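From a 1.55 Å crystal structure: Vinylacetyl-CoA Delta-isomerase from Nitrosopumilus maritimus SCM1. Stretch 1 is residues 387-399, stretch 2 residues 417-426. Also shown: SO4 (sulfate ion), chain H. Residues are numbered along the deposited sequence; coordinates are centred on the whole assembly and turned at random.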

# COMPACT_ATOMS: atom_id res chain seq x y z
N LEU A 387 11.81 17.22 -15.76
CA LEU A 387 11.44 18.50 -16.36
C LEU A 387 10.07 18.97 -15.87
O LEU A 387 9.77 20.15 -15.94
CB LEU A 387 11.50 18.33 -17.87
CG LEU A 387 11.86 19.51 -18.75
CD1 LEU A 387 13.11 20.23 -18.31
CD2 LEU A 387 11.92 19.01 -20.17
N VAL A 388 9.25 18.08 -15.32
CA VAL A 388 7.97 18.46 -14.75
C VAL A 388 8.14 19.52 -13.66
O VAL A 388 7.23 20.34 -13.47
CB VAL A 388 7.15 17.21 -14.35
CG1 VAL A 388 7.65 16.57 -13.07
CG2 VAL A 388 5.66 17.49 -14.27
N VAL A 389 9.30 19.55 -12.96
CA VAL A 389 9.57 20.56 -11.96
C VAL A 389 10.74 21.47 -12.29
O VAL A 389 10.95 22.39 -11.53
CB VAL A 389 9.72 19.95 -10.56
CG1 VAL A 389 8.40 19.36 -10.07
CG2 VAL A 389 10.87 18.94 -10.46
N THR A 390 11.52 21.22 -13.33
CA THR A 390 12.64 22.08 -13.60
C THR A 390 12.50 22.88 -14.90
O THR A 390 13.42 23.58 -15.30
CB THR A 390 13.95 21.30 -13.65
OG1 THR A 390 14.03 20.52 -14.85
CG2 THR A 390 14.21 20.40 -12.45
N LEU A 391 11.35 22.80 -15.55
CA LEU A 391 11.19 23.47 -16.83
C LEU A 391 11.31 25.00 -16.71
O LEU A 391 10.68 25.62 -15.84
CB LEU A 391 9.77 23.14 -17.28
CG LEU A 391 9.44 23.51 -18.72
CD1 LEU A 391 10.27 22.72 -19.72
CD2 LEU A 391 7.97 23.27 -18.93
N PRO A 392 12.09 25.66 -17.58
CA PRO A 392 12.11 27.13 -17.61
C PRO A 392 10.76 27.75 -18.01
O PRO A 392 9.89 27.06 -18.58
CB PRO A 392 13.20 27.45 -18.61
CG PRO A 392 14.11 26.22 -18.56
CD PRO A 392 13.13 25.07 -18.43
N SER A 393 10.60 29.03 -17.67
CA SER A 393 9.38 29.77 -17.93
C SER A 393 9.12 29.96 -19.42
O SER A 393 10.02 29.92 -20.26
CB SER A 393 9.45 31.14 -17.27
OG SER A 393 10.25 32.06 -18.01
N GLU A 394 7.84 30.20 -19.74
CA GLU A 394 7.47 30.59 -21.09
C GLU A 394 8.18 31.86 -21.55
O GLU A 394 8.54 31.98 -22.71
CB GLU A 394 5.96 30.77 -21.20
CG GLU A 394 5.53 31.11 -22.62
CD GLU A 394 4.05 31.26 -22.86
OE1 GLU A 394 3.26 31.10 -21.92
OE2 GLU A 394 3.70 31.49 -24.05
N LYS A 395 8.39 32.82 -20.65
CA LYS A 395 9.14 34.03 -20.99
C LYS A 395 10.55 33.69 -21.49
O LYS A 395 11.04 34.34 -22.42
CB LYS A 395 9.19 34.97 -19.80
CG LYS A 395 7.87 35.66 -19.54
CD LYS A 395 7.92 36.61 -18.37
CE LYS A 395 6.77 37.58 -18.33
NZ LYS A 395 5.51 36.88 -18.19
N ASP A 396 11.19 32.67 -20.90
CA ASP A 396 12.46 32.18 -21.42
C ASP A 396 12.30 31.48 -22.77
O ASP A 396 13.11 31.69 -23.66
CB ASP A 396 13.16 31.39 -20.32
CG ASP A 396 13.46 32.27 -19.12
OD1 ASP A 396 14.23 33.24 -19.31
OD2 ASP A 396 12.90 32.03 -18.05
N PHE A 397 11.27 30.65 -22.93
CA PHE A 397 11.01 29.98 -24.20
C PHE A 397 10.80 30.97 -25.37
O PHE A 397 11.14 30.67 -26.51
CB PHE A 397 9.76 29.10 -24.03
CG PHE A 397 9.48 28.24 -25.24
CD1 PHE A 397 10.39 27.29 -25.62
CD2 PHE A 397 8.30 28.37 -25.95
CE1 PHE A 397 10.14 26.49 -26.73
CE2 PHE A 397 8.08 27.60 -27.09
CZ PHE A 397 8.98 26.64 -27.45
N ARG A 398 10.24 32.15 -25.07
CA ARG A 398 9.91 33.15 -26.09
C ARG A 398 11.06 34.15 -26.27
O ARG A 398 11.02 34.99 -27.18
CB ARG A 398 8.64 33.93 -25.74
CG ARG A 398 7.42 33.07 -25.56
CD ARG A 398 7.00 32.33 -26.75
NE ARG A 398 5.67 31.78 -26.41
CZ ARG A 398 5.09 30.85 -27.14
NH1 ARG A 398 3.90 30.37 -26.80
NH2 ARG A 398 5.70 30.41 -28.23
N HIS A 399 12.11 34.02 -25.45
CA HIS A 399 13.21 34.98 -25.44
C HIS A 399 14.09 34.78 -26.68
O HIS A 399 14.35 33.66 -27.07
CB HIS A 399 14.03 34.79 -24.16
CG HIS A 399 15.05 35.84 -23.94
ND1 HIS A 399 16.30 35.78 -24.53
CD2 HIS A 399 15.02 36.98 -23.24
CE1 HIS A 399 16.97 36.88 -24.19
NE2 HIS A 399 16.22 37.61 -23.39
S SO4 H . 7.02 37.37 -14.29
O1 SO4 H . 7.10 35.95 -14.07
O2 SO4 H . 6.57 38.01 -13.07
O3 SO4 H . 6.07 37.63 -15.34
O4 SO4 H . 8.31 37.89 -14.67
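Stretch 2 417-426: DVENRMRILR

Stretch 2 is a single helix from Val 418 to Arg 426, continuing later in the chain, and it lies along a more irregular stretch 1: a weakly bonded helical segment near Leu 387 to Thr 390, an extended loop through Leu 391, Pro 392 and Ser 393, and a short helix, Glu 394 to Phe 397. The register runs in reverse: as stretch 1 advances, its nearest partners step back along stretch 2. Val 388 pairs with Leu 425 (CA to CA 5.2 Å), Leu 391 with Met 422 (CA to CA 7.6 Å) and Phe 397 with Glu 419 (CA to CA 8.5 Å), so the backbones diverge toward the start of the stretch 2 helix. Together they bury 676 Å².

Both helix starts are capped. Asp 417 OD1 accepts from Glu 419 N at 3.0 Å, and Ser 393 OG accepts from Asp 396 N at 3.1 Å; short polar side chains can fold back onto amides that lack a partner in the preceding turn.

The apolar contact is built on Val 418, Met 422 and Leu 425, whose spacing of four and three residues keeps them on one side of the helix. At the close approach the small, beta-branched Val 388 packs with its CB 4.2 Å from Leu 425 CD2; beside it, Leu 387 CD2 extends to 3.8 Å from Leu 425 CD1. Leu 391 points toward the helix and reaches Met 422, CD1 to CG 4.0 Å. Farther along, the broad ring of Phe 397 spans the wider gap. Met 422 SD sits over one face, 3.4 Å from Phe 397 CD1, in a sulfur-aromatic contact suited to a flexible, polarizable side chain. Val 418 CG1 approaches Phe 397 CE1 at 4.0 Å.

Polar contacts rely on long side chains. Arg 426 starts sideways but bends back with chi1 and chi2 both m, and its NH2 donates to Leu 391 O at 2.9 Å, satisfying a carbonyl in the loop; Leu 391 CB lies over one face of the guanidinium, 3.7 Å from Arg 426 NH2. A water accepts from Arg 426 NH1 at 2.9 Å and donates to Leu 391 O at 3.2 Å, so the same carbonyl is reached directly and through water.

At the other end, Arg 398 NH2 makes a salt bridge to Glu 419 OE1 at 3.4 Å, its hydrogen bond weak. Each partner is also held within its own stretch: Arg 398 NH1 bridges to Glu 394 OE2 and Arg 423 NH2 to Glu 419 OE2, both at 3.0 Å. These carboxylates help offset the like charges of Arg 398 NH1 and Arg 423 NH2, 4.6 Å apart.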

# COMPACT_ATOMS: atom_id res chain seq x y z
N ASP A 417 6.90 18.73 -31.41
CA ASP A 417 7.05 20.15 -31.18
C ASP A 417 7.39 20.41 -29.71
O ASP A 417 6.63 20.00 -28.83
CB ASP A 417 5.72 20.75 -31.57
CG ASP A 417 5.60 22.26 -31.62
OD1 ASP A 417 6.39 22.94 -30.90
OD2 ASP A 417 4.69 22.72 -32.38
N VAL A 418 8.51 21.09 -29.46
CA VAL A 418 8.95 21.33 -28.10
C VAL A 418 7.89 22.10 -27.31
O VAL A 418 7.67 21.81 -26.14
CB VAL A 418 10.34 22.01 -28.05
CG1 VAL A 418 10.70 22.52 -26.66
CG2 VAL A 418 11.40 21.04 -28.54
N GLU A 419 7.17 23.03 -27.96
CA GLU A 419 6.15 23.75 -27.24
C GLU A 419 5.07 22.77 -26.71
O GLU A 419 4.52 22.96 -25.63
CB GLU A 419 5.50 24.78 -28.14
CG GLU A 419 4.51 25.64 -27.37
CD GLU A 419 3.91 26.81 -28.12
OE1 GLU A 419 4.57 27.34 -29.04
OE2 GLU A 419 2.74 27.15 -27.81
N ASN A 420 4.73 21.75 -27.50
CA ASN A 420 3.75 20.78 -27.03
C ASN A 420 4.27 19.97 -25.84
O ASN A 420 3.51 19.68 -24.89
CB ASN A 420 3.29 19.84 -28.14
CG ASN A 420 2.50 20.54 -29.22
OD1 ASN A 420 1.90 21.59 -29.01
ND2 ASN A 420 2.41 19.88 -30.36
N ARG A 421 5.57 19.58 -25.85
CA ARG A 421 6.14 18.89 -24.72
C ARG A 421 6.12 19.76 -23.47
O ARG A 421 5.76 19.29 -22.39
CB ARG A 421 7.52 18.40 -25.11
CG ARG A 421 8.21 17.53 -24.09
CD ARG A 421 9.42 16.82 -24.70
NE ARG A 421 10.10 15.96 -23.71
CZ ARG A 421 11.23 16.23 -23.04
NH1 ARG A 421 11.91 17.33 -23.30
NH2 ARG A 421 11.59 15.41 -22.06
N MET A 422 6.46 21.03 -23.61
CA MET A 422 6.35 21.98 -22.51
C MET A 422 4.92 22.08 -21.99
O MET A 422 4.69 22.07 -20.78
CB MET A 422 6.88 23.36 -22.88
CG MET A 422 8.33 23.33 -23.21
SD MET A 422 9.07 24.92 -23.63
CE MET A 422 8.17 25.91 -22.42
N ARG A 423 3.95 22.21 -22.89
CA ARG A 423 2.58 22.38 -22.45
C ARG A 423 2.09 21.17 -21.64
O ARG A 423 1.40 21.32 -20.64
CB ARG A 423 1.66 22.59 -23.67
CG ARG A 423 1.73 23.99 -24.24
CD ARG A 423 0.99 24.09 -25.56
NE ARG A 423 0.91 25.44 -26.10
CZ ARG A 423 0.18 26.42 -25.60
NH1 ARG A 423 -0.75 26.17 -24.70
NH2 ARG A 423 0.30 27.63 -26.11
N ILE A 424 2.43 19.95 -22.10
CA ILE A 424 1.91 18.78 -21.41
C ILE A 424 2.60 18.64 -20.03
O ILE A 424 1.96 18.30 -19.05
CB ILE A 424 1.97 17.49 -22.25
CG1 ILE A 424 0.92 16.51 -21.73
CG2 ILE A 424 3.37 16.88 -22.29
CD1 ILE A 424 -0.49 16.88 -22.13
N LEU A 425 3.89 18.96 -19.94
CA LEU A 425 4.57 18.97 -18.65
C LEU A 425 3.93 19.95 -17.67
O LEU A 425 3.72 19.62 -16.50
CB LEU A 425 6.07 19.23 -18.82
CG LEU A 425 6.88 18.11 -19.50
CD1 LEU A 425 8.18 18.64 -20.01
CD2 LEU A 425 7.13 17.01 -18.50
N ARG A 426 3.61 21.15 -18.16
CA ARG A 426 2.93 22.16 -17.33
C ARG A 426 1.56 21.65 -16.86
O ARG A 426 1.15 21.94 -15.75
CB ARG A 426 2.81 23.51 -18.04
CG ARG A 426 4.18 24.20 -18.12
CD ARG A 426 4.69 24.59 -16.75
NE ARG A 426 5.80 25.53 -16.90
CZ ARG A 426 6.92 25.50 -16.15
NH1 ARG A 426 6.92 24.81 -15.03
NH2 ARG A 426 7.96 26.24 -16.50
O HOH W 1 9.19 23.86 -13.55